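Local coordinates for protein transcription regulator WhiB1 (PDB 6ONO) that represses transcription in vitro, is probably redox-responsive, carries a [4Fe-4S] cluster that reacts with nitric oxide, and binds the sigma factor SigA, at residues P14-F18 with D32-C37. Coordinates in Å, arbitrary orientation, origin at the centre of the assembly. Residue numbers count along the deposited sequence, not the author numbering.
Sequences PELFF and DAKLVC. With SF4 (iron/sulfur cluster), chain E.
A cluster-ligating sulfur sits at the edge of an aromatic ring: Cys37 SG, 2.3 Å from FE2 of the [4Fe-4S] cluster, lies 5.4 Å from the centroid of the Phe17 ring and 81° off its normal, with Phe17 CE2 its nearest ring atom at 4.1 Å. The ring belongs to a short 3-10 turn, residues 14-17, closed by the i to i+3 hydrogen bond from Phe17 N to Pro14 O, 3.0 Å. Facing it is the C-terminal half of helix 27-38, and the backbones are closest where Phe17 CA stands 5.5 Å from Ala33 CA. The small Ala33 permits this approach, its CB meeting Leu16 O at 3.6 Å and Phe17 CD2 at 3.8 Å. With chi1 m, Phe17 brings CZ to 3.7 Å from Val36 CG1, which is 3.8 Å from cluster S3. Val36 and Phe17 give the cluster of this WhiB-family domain apolar neighbours beside Cys37, and Phe17 touches Cys9, another cluster ligand. Leu16, chi1 t and chi2 p, spans one helical turn, CD1 reaching Asp32 CB at 3.7 Å and CD2 reaching Val36 CG2 at 3.9 Å. No hydrogen bond joins the segments. SigA packs against Pro14, Glu15 and Phe18, its basic side chain salt-bridging Glu15 OE2.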
loop_
_atom_site.group_PDB
_atom_site.type_symbol
_atom_site.label_atom_id
_atom_site.label_comp_id
_atom_site.label_asym_id
_atom_site.label_seq_id
_atom_site.Cartn_x
_atom_site.Cartn_y
_atom_site.Cartn_z
ATOM N N PRO A 14 -2.105 9.525 -4.373
ATOM C CA PRO A 14 -1.513 8.205 -4.083
ATOM C C PRO A 14 -2.491 7.053 -4.239
ATOM O O PRO A 14 -2.083 5.952 -4.640
ATOM C CB PRO A 14 -1.029 8.346 -2.631
ATOM C CG PRO A 14 -0.892 9.807 -2.410
ATOM C CD PRO A 14 -1.936 10.469 -3.256
ATOM N N GLU A 15 -3.780 7.282 -3.973
ATOM C CA GLU A 15 -4.768 6.212 -4.061
ATOM C C GLU A 15 -4.992 5.740 -5.480
ATOM O O GLU A 15 -5.599 4.679 -5.673
ATOM C CB GLU A 15 -6.099 6.652 -3.443
ATOM C CG GLU A 15 -6.127 6.442 -1.941
ATOM C CD GLU A 15 -6.136 4.969 -1.557
ATOM O OE1 GLU A 15 -7.241 4.376 -1.532
ATOM O OE2 GLU A 15 -5.047 4.397 -1.300
ATOM N N LEU A 16 -4.549 6.515 -6.470
ATOM C CA LEU A 16 -4.625 6.045 -7.845
ATOM C C LEU A 16 -3.869 4.741 -8.006
ATOM O O LEU A 16 -4.253 3.890 -8.819
ATOM C CB LEU A 16 -4.066 7.104 -8.796
ATOM C CG LEU A 16 -3.926 6.730 -10.270
ATOM C CD1 LEU A 16 -5.298 6.489 -10.892
ATOM C CD2 LEU A 16 -3.159 7.815 -11.007
ATOM N N PHE A 17 -2.823 4.542 -7.216
ATOM C CA PHE A 17 -1.994 3.360 -7.390
ATOM C C PHE A 17 -2.484 2.193 -6.566
ATOM O O PHE A 17 -1.850 1.138 -6.572
ATOM C CB PHE A 17 -0.542 3.709 -7.078
ATOM C CG PHE A 17 0.007 4.698 -8.042
ATOM C CD1 PHE A 17 -0.179 6.055 -7.832
ATOM C CD2 PHE A 17 0.579 4.275 -9.219
ATOM C CE1 PHE A 17 0.270 6.964 -8.744
ATOM C CE2 PHE A 17 1.038 5.181 -10.142
ATOM C CZ PHE A 17 0.875 6.524 -9.912
ATOM N N PHE A 18 -3.634 2.335 -5.905
ATOM C CA PHE A 18 -4.215 1.263 -5.104
ATOM C C PHE A 18 -5.688 1.101 -5.460
ATOM O O PHE A 18 -6.575 1.425 -4.661
ATOM C CB PHE A 18 -3.993 1.540 -3.617
ATOM C CG PHE A 18 -2.563 1.372 -3.219
ATOM C CD1 PHE A 18 -1.653 2.412 -3.388
ATOM C CD2 PHE A 18 -2.101 0.138 -2.781
ATOM C CE1 PHE A 18 -0.310 2.236 -3.069
ATOM C CE2 PHE A 18 -0.767 -0.052 -2.482
ATOM C CZ PHE A 18 0.131 1.000 -2.621
ATOM N N ASP A 32 -5.230 3.823 -15.632
ATOM C CA ASP A 32 -4.894 5.207 -15.293
ATOM C C ASP A 32 -3.581 5.291 -14.505
ATOM O O ASP A 32 -2.767 6.195 -14.740
ATOM C CB ASP A 32 -6.038 5.846 -14.498
ATOM C CG ASP A 32 -7.286 6.099 -15.340
ATOM O OD1 ASP A 32 -7.193 6.152 -16.577
ATOM O OD2 ASP A 32 -8.368 6.291 -14.750
ATOM N N ALA A 33 -3.366 4.370 -13.553
ATOM C CA ALA A 33 -2.083 4.323 -12.846
ATOM C C ALA A 33 -0.922 3.965 -13.785
ATOM O O ALA A 33 0.166 4.575 -13.734
ATOM C CB ALA A 33 -2.161 3.329 -11.690
ATOM N N LYS A 34 -1.119 2.946 -14.626
ATOM C CA LYS A 34 -0.076 2.543 -15.559
ATOM C C LYS A 34 0.302 3.678 -16.503
ATOM O O LYS A 34 1.457 3.765 -16.918
ATOM C CB LYS A 34 -0.526 1.331 -16.365
ATOM C CG LYS A 34 -0.517 0.021 -15.618
ATOM C CD LYS A 34 -0.964 -1.109 -16.550
ATOM C CE LYS A 34 -0.832 -2.449 -15.865
ATOM N NZ LYS A 34 -1.089 -3.573 -16.789
ATOM N N LEU A 35 -0.657 4.529 -16.875
ATOM C CA LEU A 35 -0.332 5.679 -17.715
ATOM C C LEU A 35 0.675 6.596 -17.038
ATOM O O LEU A 35 1.529 7.190 -17.710
ATOM C CB LEU A 35 -1.593 6.463 -18.064
ATOM C CG LEU A 35 -2.475 5.820 -19.133
ATOM C CD1 LEU A 35 -3.689 6.688 -19.394
ATOM C CD2 LEU A 35 -1.692 5.598 -20.396
ATOM N N VAL A 36 0.578 6.750 -15.717
ATOM C CA VAL A 36 1.582 7.515 -14.983
ATOM C C VAL A 36 2.926 6.810 -15.054
ATOM O O VAL A 36 3.956 7.419 -15.378
ATOM C CB VAL A 36 1.142 7.735 -13.523
ATOM C CG1 VAL A 36 2.197 8.547 -12.769
ATOM C CG2 VAL A 36 -0.224 8.414 -13.460
ATOM N N CYS A 37 2.938 5.510 -14.757
ATOM C CA CYS A 37 4.209 4.781 -14.800
ATOM C C CYS A 37 4.875 4.869 -16.173
ATOM O O CYS A 37 6.109 4.861 -16.275
ATOM C CB CYS A 37 3.988 3.324 -14.416
ATOM S SG CYS A 37 3.395 3.111 -12.735
HETATM FE FE1 SF4 E . 5.490 5.875 -9.338
HETATM FE FE2 SF4 E . 4.863 4.212 -11.398
HETATM FE FE3 SF4 E . 6.935 3.581 -9.714
HETATM FE FE4 SF4 E . 7.187 5.671 -11.440
HETATM S S1 SF4 E . 6.927 3.492 -11.994
HETATM S S2 SF4 E . 7.760 5.644 -9.252
HETATM S S3 SF4 E . 5.045 6.458 -11.487
HETATM S S4 SF4 E . 4.727 3.742 -9.149
#